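Local atomic coordinates of cofilin (Streptomyces griseoflavus, PDB entry 5IVU), a protein that probably binds actin, as a bacterial member of the ADF/cofilin family of actin-binding proteins. Residues 15-20 / 82-87; 26-31 / 55-60; 108-113 / 117-122. All blocks are in the same frame, centred on the assembly; numbering follows the deposited sequence.

From the N terminus the chain runs through helix 11-21, and interaction 1 packs that helix on strand 81-89, closing a loop of 61 residues. Nested inside this loop is interaction 2, which joins strand 28-33, the next strand after helix 11-21, to the segment 55-60 at helix 51-57. Interaction 3 follows in series and closes a much shorter loop, between helix 96-112 and strand 118-122. All three reach the same mixed sheet. Helices 11-21 and 96-112 share one side of it, where Y17 touches L113, and helix 51-57 lies on the other. Strands 81-89 and 118-122 are parallel neighbours, so interactions 1 and 3 adjoin.

Interaction 1 (15-20 / 82-87); sequences ETYQQL and NKLTFV
The Y17 ring meets L84 obliquely at its hydroxyl end: CD1 of L84 lies 3.6 Å from OH of Y17 and 4.4 Å from its CZ, so the leucine methyl comes in at a slant, without stacking. V67, L113 and I116 also touch the Y17 side chain. Y17 reaches the strand because CG stands anti to the backbone N (chi1 174°), which sends the ring out from helix 11-21. Its OH is hydrogen-bonded to T114 O, so the buried polar atom is satisfied although a methyl group also borders it. One helical turn on, L20 points at the sheet, and the second branch of L84 is used there: CD2 of L20 comes to 3.3 Å from CD2 of L84, shorter than normal methyl contact and so of doubtful exact closeness, and the two side chains run past one another in opposite senses. L84 thus spreads its two methyls between two helix residues one turn apart. Its backbone bonds to A117 and V118, where the chain enters the neighbouring strand 118-122. This is the packing of an amphipathic helix on one face of the central mixed sheet, as in the ADF-homology fold.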
ATOM      1  N   GLU A  15      11.060   6.331   5.985  1.00 46.60           N
ATOM      2  CA  GLU A  15      12.000   7.076   5.134  1.00 48.35           C
ATOM      3  C   GLU A  15      11.566   7.098   3.681  1.00 44.66           C
ATOM      4  O   GLU A  15      11.515   8.164   3.075  1.00 43.95           O
ATOM      5  CB  GLU A  15      13.418   6.492   5.214  1.00 53.13           C
ATOM      6  CG  GLU A  15      14.168   6.817   6.501  1.00 57.15           C
ATOM      7  CD  GLU A  15      15.509   6.097   6.615  1.00 61.02           C
ATOM      8  OE1 GLU A  15      16.018   5.565   5.601  1.00 66.58           O
ATOM      9  OE2 GLU A  15      16.059   6.058   7.732  1.00 62.50           O
ATOM     10  N   THR A  16      11.258   5.920   3.136  1.00 41.30           N
ATOM     11  CA  THR A  16      10.833   5.799   1.734  1.00 38.66           C
ATOM     12  C   THR A  16       9.483   6.474   1.504  1.00 36.06           C
ATOM     13  O   THR A  16       9.241   7.043   0.440  1.00 36.95           O
ATOM     14  CB  THR A  16      10.745   4.327   1.282  1.00 38.32           C
ATOM     15  OG1 THR A  16      11.913   3.627   1.706  1.00 39.36           O
ATOM     16  CG2 THR A  16      10.650   4.221  -0.232  1.00 39.29           C
ATOM     17  N   TYR A  17       8.599   6.372   2.488  1.00 35.47           N
ATOM     18  CA  TYR A  17       7.304   7.041   2.453  1.00 34.98           C
ATOM     19  C   TYR A  17       7.481   8.554   2.447  1.00 36.27           C
ATOM     20  O   TYR A  17       6.790   9.247   1.689  1.00 35.66           O
ATOM     21  CB  TYR A  17       6.440   6.610   3.640  1.00 34.31           C
ATOM     22  CG  TYR A  17       5.144   7.381   3.746  1.00 36.53           C
ATOM     23  CD1 TYR A  17       4.152   7.272   2.759  1.00 36.23           C
ATOM     24  CD2 TYR A  17       4.895   8.223   4.834  1.00 36.74           C
ATOM     25  CE1 TYR A  17       2.958   7.980   2.863  1.00 36.78           C
ATOM     26  CE2 TYR A  17       3.701   8.922   4.941  1.00 36.49           C
ATOM     27  CZ  TYR A  17       2.743   8.795   3.950  1.00 35.89           C
ATOM     28  OH  TYR A  17       1.567   9.481   4.036  1.00 37.73           O
ATOM     29  N   GLN A  18       8.390   9.061   3.286  1.00 35.78           N
ATOM     30  CA  GLN A  18       8.713  10.483   3.280  1.00 38.09           C
ATOM     31  C   GLN A  18       9.266  10.903   1.925  1.00 39.40           C
ATOM     32  O   GLN A  18       8.915  11.970   1.433  1.00 43.06           O
ATOM     33  CB  GLN A  18       9.687  10.864   4.398  1.00 38.92           C
ATOM     34  CG  GLN A  18       9.110  10.802   5.790  1.00 39.90           C
ATOM     35  CD  GLN A  18      10.133  11.069   6.898  1.00 40.70           C
ATOM     36  OE1 GLN A  18      11.332  10.804   6.760  1.00 45.06           O
ATOM     37  NE2 GLN A  18       9.655  11.608   8.005  1.00 40.77           N
ATOM     38  N   GLN A  19      10.081  10.053   1.303  1.00 39.15           N
ATOM     39  CA  GLN A  19      10.579  10.307  -0.055  1.00 42.05           C
ATOM     40  C   GLN A  19       9.442  10.352  -1.101  1.00 41.12           C
ATOM     41  O   GLN A  19       9.404  11.242  -1.959  1.00 38.55           O
ATOM     42  CB  GLN A  19      11.613   9.256  -0.448  1.00 46.02           C
ATOM     43  CG  GLN A  19      12.461   9.645  -1.652  1.00 51.82           C
ATOM     44  CD  GLN A  19      13.180   8.463  -2.290  1.00 57.70           C
ATOM     45  OE1 GLN A  19      13.582   8.530  -3.458  1.00 59.59           O
ATOM     46  NE2 GLN A  19      13.335   7.369  -1.532  1.00 57.76           N
ATOM     47  N   LEU A  20       8.509   9.406  -1.017  1.00 40.18           N
ATOM     48  CA  LEU A  20       7.304   9.444  -1.840  1.00 40.26           C
ATOM     49  C   LEU A  20       6.545  10.752  -1.619  1.00 42.44           C
ATOM     50  O   LEU A  20       6.104  11.388  -2.572  1.00 42.84           O
ATOM     51  CB  LEU A  20       6.398   8.224  -1.562  1.00 40.33           C
ATOM     52  CG  LEU A  20       5.048   8.117  -2.320  1.00 39.03           C
ATOM     53  CD1 LEU A  20       4.721   6.683  -2.725  1.00 38.19           C
ATOM     54  CD2 LEU A  20       3.886   8.681  -1.515  1.00 39.02           C
ATOM     55  N   ASN A  82      -4.280  15.338  -5.448  1.00 45.90           N
ATOM     56  CA  ASN A  82      -3.561  14.110  -5.079  1.00 43.18           C
ATOM     57  C   ASN A  82      -3.997  13.637  -3.711  1.00 43.27           C
ATOM     58  O   ASN A  82      -4.286  14.455  -2.828  1.00 43.49           O
ATOM     59  CB  ASN A  82      -2.041  14.297  -5.094  1.00 42.21           C
ATOM     60  CG  ASN A  82      -1.458  14.152  -6.486  1.00 44.18           C
ATOM     61  OD1 ASN A  82      -1.609  15.039  -7.329  1.00 44.29           O
ATOM     62  ND2 ASN A  82      -0.783  13.032  -6.734  1.00 43.46           N
ATOM     63  N   LYS A  83      -4.026  12.320  -3.528  1.00 39.40           N
ATOM     64  CA  LYS A  83      -4.321  11.740  -2.230  1.00 38.33           C
ATOM     65  C   LYS A  83      -3.440  10.528  -1.965  1.00 34.88           C
ATOM     66  O   LYS A  83      -3.410   9.591  -2.744  1.00 34.72           O
ATOM     67  CB  LYS A  83      -5.796  11.375  -2.151  1.00 39.94           C
ATOM     68  CG  LYS A  83      -6.677  12.579  -1.889  1.00 42.45           C
ATOM     69  CD  LYS A  83      -8.103  12.202  -1.532  1.00 43.32           C
ATOM     70  CE  LYS A  83      -8.813  13.355  -0.845  1.00 45.26           C
ATOM     71  NZ  LYS A  83     -10.256  13.055  -0.618  1.00 46.13           N
ATOM     72  N   LEU A  84      -2.724  10.565  -0.849  1.00 34.22           N
ATOM     73  CA  LEU A  84      -1.912   9.442  -0.414  1.00 34.27           C
ATOM     74  C   LEU A  84      -2.877   8.362   0.085  1.00 33.55           C
ATOM     75  O   LEU A  84      -3.655   8.591   1.014  1.00 33.49           O
ATOM     76  CB  LEU A  84      -0.928   9.868   0.686  1.00 33.84           C
ATOM     77  CG  LEU A  84       0.084  10.949   0.255  1.00 33.71           C
ATOM     78  CD1 LEU A  84       0.604  11.749   1.437  1.00 34.04           C
ATOM     79  CD2 LEU A  84       1.235  10.340  -0.527  1.00 33.44           C
ATOM     80  N   THR A  85      -2.806   7.196  -0.547  1.00 32.36           N
ATOM     81  CA  THR A  85      -3.755   6.119  -0.361  1.00 30.84           C
ATOM     82  C   THR A  85      -3.071   4.887   0.226  1.00 29.77           C
ATOM     83  O   THR A  85      -2.157   4.348  -0.380  1.00 30.20           O
ATOM     84  CB  THR A  85      -4.385   5.735  -1.717  1.00 31.00           C
ATOM     85  OG1 THR A  85      -4.926   6.902  -2.349  1.00 28.82           O
ATOM     86  CG2 THR A  85      -5.469   4.681  -1.536  1.00 31.40           C
ATOM     87  N   PHE A  86      -3.509   4.469   1.415  1.00 28.84           N
ATOM     88  CA  PHE A  86      -3.061   3.222   2.037  1.00 27.70           C
ATOM     89  C   PHE A  86      -3.965   2.084   1.596  1.00 27.86           C
ATOM     90  O   PHE A  86      -5.182   2.233   1.571  1.00 27.54           O
ATOM     91  CB  PHE A  86      -3.093   3.346   3.557  1.00 28.25           C
ATOM     92  CG  PHE A  86      -2.412   2.217   4.272  1.00 28.20           C
ATOM     93  CD1 PHE A  86      -1.042   2.237   4.484  1.00 28.58           C
ATOM     94  CD2 PHE A  86      -3.143   1.139   4.742  1.00 28.80           C
ATOM     95  CE1 PHE A  86      -0.410   1.202   5.156  1.00 28.82           C
ATOM     96  CE2 PHE A  86      -2.522   0.099   5.413  1.00 29.38           C
ATOM     97  CZ  PHE A  86      -1.150   0.130   5.620  1.00 29.54           C
ATOM     98  N   VAL A  87      -3.358   0.962   1.236  1.00 27.63           N
ATOM     99  CA  VAL A  87      -4.056  -0.183   0.683  1.00 28.30           C
ATOM    100  C   VAL A  87      -3.678  -1.391   1.527  1.00 29.88           C
ATOM    101  O   VAL A  87      -2.501  -1.725   1.611  1.00 31.57           O
ATOM    102  CB  VAL A  87      -3.618  -0.452  -0.781  1.00 28.82           C
ATOM    103  CG1 VAL A  87      -4.240  -1.737  -1.329  1.00 27.85           C
ATOM    104  CG2 VAL A  87      -3.980   0.730  -1.670  1.00 30.23           C
TER

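Interaction 2 (26-31 / 55-60); sequences LKYIIF and LADLPE
D57, which buries the most surface here, turns its carboxylate to the phenol of Y28. OH of Y28 donates a hydrogen bond of 2.7 Å to OD2 of D57, and the acceptor sits at the ring edge near the plane of the phenol. Seen from the aspartate, the hydroxyl arrives on the anti side of OD2, 26° out of the carboxylate plane. Ring and carboxylate are turned 48° against each other, and the two side chains cross at about a right angle. The other oxygen, OD1, makes a salt bridge with K44; the carboxylate is therefore gripped at both oxygens, which probably stabilises its negative charge. Y28 holds CG between its backbone N and carbonyl carbon (chi1 69°), which aims the ring at segment 55-60, and F54 meets that ring with the planes inclined to one another.

Y28 and I30 alternate with I29 along strand 28-33. The first two face helix 51-57 while I29 packs against helix 11-21, so the strand is covered from both sides, as expected for the central sheet of the ADF-homology fold. At the start of this strand K27 and Y28 both face S46, a classic beta bulge.

I30 supplies the apolar half of the contact. Its CG1 lies 4.2 Å from CB of D57, these two side chains also crossing nearly perpendicularly, and its CD1 is 4.4 Å from CD2 of L58. L58 in turn packs on V128.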
ATOM      1  N   LEU A  26       8.912   8.993  -6.661  1.00 44.18           N
ATOM      2  CA  LEU A  26       8.146   7.773  -6.375  1.00 40.21           C
ATOM      3  C   LEU A  26       6.653   8.002  -6.561  1.00 37.78           C
ATOM      4  O   LEU A  26       6.129   9.064  -6.221  1.00 35.46           O
ATOM      5  CB  LEU A  26       8.382   7.308  -4.939  1.00 38.68           C
ATOM      6  CG  LEU A  26       9.778   6.872  -4.521  1.00 38.85           C
ATOM      7  CD1 LEU A  26       9.773   6.487  -3.054  1.00 38.59           C
ATOM      8  CD2 LEU A  26      10.286   5.728  -5.389  1.00 39.28           C
ATOM      9  N   LYS A  27       5.983   7.000  -7.118  1.00 36.44           N
ATOM     10  CA  LYS A  27       4.535   7.013  -7.262  1.00 35.94           C
ATOM     11  C   LYS A  27       3.873   6.026  -6.295  1.00 35.76           C
ATOM     12  O   LYS A  27       2.782   6.303  -5.807  1.00 38.48           O
ATOM     13  CB  LYS A  27       4.158   6.717  -8.709  1.00 36.13           C
ATOM     14  CG  LYS A  27       2.692   6.957  -9.063  1.00 36.20           C
ATOM     15  CD  LYS A  27       2.303   8.427  -9.097  1.00 35.43           C
ATOM     16  CE  LYS A  27       0.902   8.571  -9.676  1.00 36.29           C
ATOM     17  NZ  LYS A  27       0.323   9.931  -9.513  1.00 36.43           N
ATOM     18  N   TYR A  28       4.517   4.890  -6.008  1.00 35.58           N
ATOM     19  CA  TYR A  28       4.017   3.956  -4.979  1.00 34.76           C
ATOM     20  C   TYR A  28       5.085   3.138  -4.273  1.00 34.47           C
ATOM     21  O   TYR A  28       6.213   3.031  -4.744  1.00 35.67           O
ATOM     22  CB  TYR A  28       2.959   3.014  -5.572  1.00 35.36           C
ATOM     23  CG  TYR A  28       3.448   1.991  -6.582  1.00 33.34           C
ATOM     24  CD1 TYR A  28       3.967   0.765  -6.172  1.00 32.67           C
ATOM     25  CD2 TYR A  28       3.337   2.234  -7.953  1.00 33.67           C
ATOM     26  CE1 TYR A  28       4.388  -0.176  -7.095  1.00 32.27           C
ATOM     27  CE2 TYR A  28       3.746   1.293  -8.883  1.00 31.87           C
ATOM     28  CZ  TYR A  28       4.279   0.103  -8.450  1.00 31.21           C
ATOM     29  OH  TYR A  28       4.683  -0.807  -9.373  1.00 31.12           O
ATOM     30  N   ILE A  29       4.698   2.559  -3.137  1.00 34.24           N
ATOM     31  CA  ILE A  29       5.564   1.699  -2.318  1.00 33.35           C
ATOM     32  C   ILE A  29       4.776   0.438  -1.922  1.00 34.06           C
ATOM     33  O   ILE A  29       3.612   0.530  -1.522  1.00 32.34           O
ATOM     34  CB  ILE A  29       6.019   2.406  -1.016  1.00 32.51           C
ATOM     35  CG1 ILE A  29       6.709   3.736  -1.319  1.00 32.42           C
ATOM     36  CG2 ILE A  29       6.951   1.506  -0.208  1.00 32.97           C
ATOM     37  CD1 ILE A  29       6.997   4.574  -0.088  1.00 32.28           C
ATOM     38  N   ILE A  30       5.427  -0.725  -2.016  1.00 33.75           N
ATOM     39  CA  ILE A  30       4.862  -1.997  -1.558  1.00 33.10           C
ATOM     40  C   ILE A  30       5.586  -2.436  -0.283  1.00 32.25           C
ATOM     41  O   ILE A  30       6.795  -2.610  -0.296  1.00 32.14           O
ATOM     42  CB  ILE A  30       5.001  -3.106  -2.627  1.00 32.64           C
ATOM     43  CG1 ILE A  30       4.462  -2.651  -3.998  1.00 31.57           C
ATOM     44  CG2 ILE A  30       4.286  -4.378  -2.168  1.00 33.29           C
ATOM     45  CD1 ILE A  30       2.952  -2.488  -4.078  1.00 31.21           C
ATOM     46  N   PHE A  31       4.842  -2.596   0.809  1.00 33.30           N
ATOM     47  CA  PHE A  31       5.374  -3.122   2.077  1.00 33.73           C
ATOM     48  C   PHE A  31       4.934  -4.568   2.284  1.00 34.07           C
ATOM     49  O   PHE A  31       3.896  -4.989   1.761  1.00 30.88           O
ATOM     50  CB  PHE A  31       4.886  -2.288   3.261  1.00 34.44           C
ATOM     51  CG  PHE A  31       5.109  -0.817   3.101  1.00 36.60           C
ATOM     52  CD1 PHE A  31       4.148  -0.012   2.501  1.00 36.20           C
ATOM     53  CD2 PHE A  31       6.285  -0.230   3.556  1.00 37.74           C
ATOM     54  CE1 PHE A  31       4.357   1.350   2.351  1.00 37.43           C
ATOM     55  CE2 PHE A  31       6.498   1.133   3.412  1.00 37.37           C
ATOM     56  CZ  PHE A  31       5.534   1.925   2.809  1.00 37.52           C
ATOM     57  N   LEU A  55      -0.934  -2.639  -9.935  1.00 36.59           N
ATOM     58  CA  LEU A  55      -1.766  -3.835  -9.865  1.00 39.17           C
ATOM     59  C   LEU A  55      -0.974  -5.125 -10.081  1.00 40.42           C
ATOM     60  O   LEU A  55      -1.247  -6.128  -9.418  1.00 41.46           O
ATOM     61  CB  LEU A  55      -2.916  -3.763 -10.864  1.00 39.99           C
ATOM     62  CG  LEU A  55      -4.013  -2.742 -10.545  1.00 41.68           C
ATOM     63  CD1 LEU A  55      -5.069  -2.731 -11.645  1.00 42.63           C
ATOM     64  CD2 LEU A  55      -4.661  -3.024  -9.193  1.00 41.43           C
ATOM     65  N   ALA A  56       0.034  -5.071 -10.955  1.00 41.68           N
ATOM     66  CA  ALA A  56       0.918  -6.213 -11.212  1.00 43.59           C
ATOM     67  C   ALA A  56       1.775  -6.595 -10.008  1.00 43.54           C
ATOM     68  O   ALA A  56       2.074  -7.767  -9.829  1.00 46.03           O
ATOM     69  CB  ALA A  56       1.814  -5.942 -12.422  1.00 44.35           C
ATOM     70  N   ASP A  57       2.176  -5.617  -9.200  1.00 44.90           N
ATOM     71  CA  ASP A  57       2.962  -5.886  -7.978  1.00 46.25           C
ATOM     72  C   ASP A  57       2.153  -6.331  -6.755  1.00 45.54           C
ATOM     73  O   ASP A  57       2.738  -6.677  -5.726  1.00 47.47           O
ATOM     74  CB  ASP A  57       3.818  -4.670  -7.615  1.00 47.81           C
ATOM     75  CG  ASP A  57       4.952  -4.472  -8.585  1.00 49.22           C
ATOM     76  OD1 ASP A  57       5.821  -5.353  -8.590  1.00 49.43           O
ATOM     77  OD2 ASP A  57       4.976  -3.480  -9.342  1.00 49.87           O
ATOM     78  N   LEU A  58       0.827  -6.315  -6.857  1.00 44.09           N
ATOM     79  CA  LEU A  58      -0.029  -6.919  -5.840  1.00 43.02           C
ATOM     80  C   LEU A  58      -0.132  -8.404  -6.176  1.00 42.71           C
ATOM     81  O   LEU A  58      -0.809  -8.765  -7.155  1.00 40.03           O
ATOM     82  CB  LEU A  58      -1.416  -6.271  -5.845  1.00 42.36           C
ATOM     83  CG  LEU A  58      -1.445  -4.777  -5.513  1.00 42.29           C
ATOM     84  CD1 LEU A  58      -2.843  -4.234  -5.743  1.00 43.48           C
ATOM     85  CD2 LEU A  58      -0.995  -4.516  -4.082  1.00 41.40           C
ATOM     86  N   PRO A  59       0.549  -9.273  -5.392  1.00 43.50           N
ATOM     87  CA  PRO A  59       0.503 -10.681  -5.781  1.00 43.94           C
ATOM     88  C   PRO A  59      -0.889 -11.235  -5.554  1.00 44.81           C
ATOM     89  O   PRO A  59      -1.522 -10.910  -4.544  1.00 44.61           O
ATOM     90  CB  PRO A  59       1.534 -11.358  -4.864  1.00 43.24           C
ATOM     91  CG  PRO A  59       2.152 -10.273  -4.048  1.00 43.72           C
ATOM     92  CD  PRO A  59       1.215  -9.105  -4.092  1.00 43.15           C
ATOM     93  N   GLU A  60      -1.351 -12.052  -6.495  1.00 45.68           N
ATOM     94  CA  GLU A  60      -2.725 -12.545  -6.490  1.00 48.34           C
ATOM     95  C   GLU A  60      -3.074 -13.480  -5.326  1.00 47.29           C
ATOM     96  O   GLU A  60      -4.249 -13.598  -4.980  1.00 47.92           O
ATOM     97  CB  GLU A  60      -3.079 -13.205  -7.835  1.00 50.05           C
ATOM     98  CG  GLU A  60      -2.384 -14.524  -8.140  1.00 52.91           C
ATOM     99  CD  GLU A  60      -2.506 -14.914  -9.609  1.00 56.65           C
ATOM    100  OE1 GLU A  60      -3.569 -15.454  -9.997  1.00 53.64           O
ATOM    101  OE2 GLU A  60      -1.532 -14.686 -10.368  1.00 56.61           O
TER

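Interaction 3 (108-113 / 117-122); sequences ILRRAL and AVEIQG
R110 and E119 meet through a single hydrogen bond within a salt bridge: NE of R110 donates to OE2 of E119 at 3.0 Å, with an N-H...O angle of 144°, so the bond is clearly bent. The carboxylate stands at the edge of the guanidinium group, with its plane almost perpendicular to it, 86° apart. OE2 is approached from above the carboxylate plane rather than within it. The flanking methylene, CD of R110, is also close, 3.6 Å from OE2 of E119, whereas NH2 of R110 stays 4.1 Å from that oxygen; the grip is by NE and is not a two-pronged pairing.

The shape of the arginine explains this. CG is anti to the backbone N, and the chain then bends at chi2 (63°), turning NE rather than the far end of the group toward the strand. E119 reaches across from strand 118-122 with its chain extended beyond CG, and the two side chains cross at about a right angle. I116, in the short turn between the segments, and F86 on the neighbouring strand pack against R110. With an alanine in place of R110, the E119 carboxylate would probably lose its cationic mate, and the parts of F86 and I116 that the side chain covers would be likely to be uncovered.

Further out, L113 packs on F86 and V67, and L109 on W65, seating helix 96-112 on the sheet. V118 and I120 make backbone bonds to strand 81-89. The contact thus joins the helix and the second strand of a beta-alpha-beta unit, strand 81-89, helix 96-112 and strand 118-122. At the surface, solvent is likely to screen the charges, so this one bent, out-of-plane bond probably contributes modestly beside the buried apolar packing beneath it.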
ATOM      1  N   ILE A 108       0.556  -1.015  13.125  1.00 50.39           N
ATOM      2  CA  ILE A 108       1.935  -0.609  13.398  1.00 49.01           C
ATOM      3  C   ILE A 108       2.446   0.252  12.242  1.00 48.42           C
ATOM      4  O   ILE A 108       2.850   1.395  12.448  1.00 52.46           O
ATOM      5  CB  ILE A 108       2.882  -1.817  13.582  1.00 49.14           C
ATOM      6  CG1 ILE A 108       2.492  -2.643  14.817  1.00 48.57           C
ATOM      7  CG2 ILE A 108       4.328  -1.345  13.712  1.00 50.15           C
ATOM      8  CD1 ILE A 108       3.178  -3.996  14.904  1.00 47.49           C
ATOM      9  N   LEU A 109       2.376  -0.296  11.030  1.00 46.74           N
ATOM     10  CA  LEU A 109       2.757   0.423   9.810  1.00 43.63           C
ATOM     11  C   LEU A 109       1.863   1.635   9.545  1.00 42.48           C
ATOM     12  O   LEU A 109       2.363   2.714   9.247  1.00 41.35           O
ATOM     13  CB  LEU A 109       2.749  -0.523   8.592  1.00 43.47           C
ATOM     14  CG  LEU A 109       2.915   0.052   7.172  1.00 44.54           C
ATOM     15  CD1 LEU A 109       4.168   0.914   7.019  1.00 44.26           C
ATOM     16  CD2 LEU A 109       2.925  -1.075   6.150  1.00 44.17           C
ATOM     17  N   ARG A 110       0.549   1.457   9.664  1.00 43.21           N
ATOM     18  CA  ARG A 110      -0.418   2.513   9.327  1.00 44.81           C
ATOM     19  C   ARG A 110      -0.270   3.757  10.209  1.00 46.10           C
ATOM     20  O   ARG A 110      -0.340   4.885   9.707  1.00 45.74           O
ATOM     21  CB  ARG A 110      -1.847   1.965   9.398  1.00 43.61           C
ATOM     22  CG  ARG A 110      -2.973   2.968   9.167  1.00 44.71           C
ATOM     23  CD  ARG A 110      -2.971   3.599   7.780  1.00 44.48           C
ATOM     24  NE  ARG A 110      -3.861   4.755   7.752  1.00 43.81           N
ATOM     25  CZ  ARG A 110      -3.544   5.989   8.157  1.00 46.36           C
ATOM     26  NH1 ARG A 110      -2.320   6.298   8.601  1.00 46.99           N
ATOM     27  NH2 ARG A 110      -4.471   6.948   8.101  1.00 46.26           N
ATOM     28  N   ARG A 111      -0.047   3.542  11.508  1.00 48.24           N
ATOM     29  CA  ARG A 111       0.166   4.636  12.474  1.00 51.74           C
ATOM     30  C   ARG A 111       1.444   5.452  12.178  1.00 49.03           C
ATOM     31  O   ARG A 111       1.474   6.665  12.397  1.00 47.17           O
ATOM     32  CB  ARG A 111       0.211   4.085  13.906  1.00 56.42           C
ATOM     33  CG  ARG A 111      -0.124   5.101  14.988  1.00 65.96           C
ATOM     34  CD  ARG A 111       0.020   4.495  16.379  1.00 70.02           C
ATOM     35  NE  ARG A 111       1.429   4.333  16.742  1.00 76.50           N
ATOM     36  CZ  ARG A 111       2.149   5.151  17.522  1.00 80.09           C
ATOM     37  NH1 ARG A 111       1.625   6.239  18.092  1.00 76.52           N
ATOM     38  NH2 ARG A 111       3.433   4.864  17.744  1.00 83.75           N
ATOM     39  N   ALA A 112       2.479   4.781  11.674  1.00 46.26           N
ATOM     40  CA  ALA A 112       3.756   5.419  11.357  1.00 44.29           C
ATOM     41  C   ALA A 112       3.732   6.315  10.113  1.00 43.29           C
ATOM     42  O   ALA A 112       4.588   7.186   9.980  1.00 44.60           O
ATOM     43  CB  ALA A 112       4.833   4.363  11.204  1.00 45.36           C
ATOM     44  N   LEU A 113       2.771   6.109   9.212  1.00 43.06           N
ATOM     45  CA  LEU A 113       2.663   6.912   7.991  1.00 44.28           C
ATOM     46  C   LEU A 113       1.732   8.126   8.201  1.00 45.01           C
ATOM     47  O   LEU A 113       0.513   7.982   8.339  1.00 49.03           O
ATOM     48  CB  LEU A 113       2.171   6.052   6.823  1.00 42.86           C
ATOM     49  CG  LEU A 113       2.918   4.734   6.574  1.00 42.75           C
ATOM     50  CD1 LEU A 113       2.118   3.845   5.633  1.00 43.35           C
ATOM     51  CD2 LEU A 113       4.318   4.938   6.022  1.00 43.54           C
ATOM     52  N   ALA A 117      -4.539  10.073   3.230  1.00 46.43           N
ATOM     53  CA  ALA A 117      -5.834  10.709   2.963  1.00 44.05           C
ATOM     54  C   ALA A 117      -6.962   9.711   2.762  1.00 45.26           C
ATOM     55  O   ALA A 117      -8.089  10.008   3.142  1.00 47.20           O
ATOM     56  CB  ALA A 117      -5.734  11.619   1.756  1.00 43.24           C
ATOM     57  N   VAL A 118      -6.668   8.553   2.161  1.00 45.04           N
ATOM     58  CA  VAL A 118      -7.659   7.480   1.980  1.00 45.40           C
ATOM     59  C   VAL A 118      -7.089   6.098   2.304  1.00 43.33           C
ATOM     60  O   VAL A 118      -5.898   5.855   2.158  1.00 39.48           O
ATOM     61  CB  VAL A 118      -8.268   7.441   0.552  1.00 48.92           C
ATOM     62  CG1 VAL A 118      -9.317   8.533   0.354  1.00 54.12           C
ATOM     63  CG2 VAL A 118      -7.194   7.562  -0.501  1.00 50.66           C
ATOM     64  N   GLU A 119      -7.976   5.205   2.739  1.00 42.36           N
ATOM     65  CA  GLU A 119      -7.652   3.815   3.013  1.00 41.29           C
ATOM     66  C   GLU A 119      -8.534   2.895   2.181  1.00 41.33           C
ATOM     67  O   GLU A 119      -9.724   3.148   2.004  1.00 39.23           O
ATOM     68  CB  GLU A 119      -7.883   3.483   4.479  1.00 40.75           C
ATOM     69  CG  GLU A 119      -7.016   4.265   5.444  1.00 40.94           C
ATOM     70  CD  GLU A 119      -7.423   4.019   6.876  1.00 40.44           C
ATOM     71  OE1 GLU A 119      -8.571   4.383   7.220  1.00 37.36           O
ATOM     72  OE2 GLU A 119      -6.604   3.445   7.634  1.00 42.12           O
ATOM     73  N   ILE A 120      -7.925   1.821   1.698  1.00 42.63           N
ATOM     74  CA  ILE A 120      -8.600   0.813   0.917  1.00 46.76           C
ATOM     75  C   ILE A 120      -8.279  -0.542   1.553  1.00 48.14           C
ATOM     76  O   ILE A 120      -7.134  -0.821   1.885  1.00 46.84           O
ATOM     77  CB  ILE A 120      -8.122   0.815  -0.561  1.00 46.61           C
ATOM     78  CG1 ILE A 120      -8.210   2.212  -1.198  1.00 47.28           C
ATOM     79  CG2 ILE A 120      -8.932  -0.171  -1.394  1.00 47.95           C
ATOM     80  CD1 ILE A 120      -9.616   2.702  -1.480  1.00 47.83           C
ATOM     81  N   GLN A 121      -9.310  -1.358   1.742  1.00 50.90           N
ATOM     82  CA  GLN A 121      -9.165  -2.755   2.106  1.00 53.00           C
ATOM     83  C   GLN A 121      -9.579  -3.509   0.852  1.00 51.17           C
ATOM     84  O   GLN A 121     -10.692  -3.325   0.362  1.00 58.13           O
ATOM     85  CB  GLN A 121     -10.073  -3.074   3.293  1.00 55.86           C
ATOM     86  CG  GLN A 121      -9.936  -4.487   3.868  1.00 61.78           C
ATOM     87  CD  GLN A 121      -8.702  -4.696   4.752  1.00 63.46           C
ATOM     88  OE1 GLN A 121      -8.315  -3.821   5.532  1.00 61.31           O
ATOM     89  NE2 GLN A 121      -8.098  -5.881   4.648  1.00 64.90           N
ATOM     90  N   GLY A 122      -8.670  -4.295   0.290  1.00 47.17           N
ATOM     91  CA  GLY A 122      -8.911  -4.986  -0.976  1.00 44.73           C
ATOM     92  C   GLY A 122      -8.821  -6.484  -0.795  1.00 42.47           C
ATOM     93  O   GLY A 122      -7.777  -6.982  -0.374  1.00 39.79           O
TER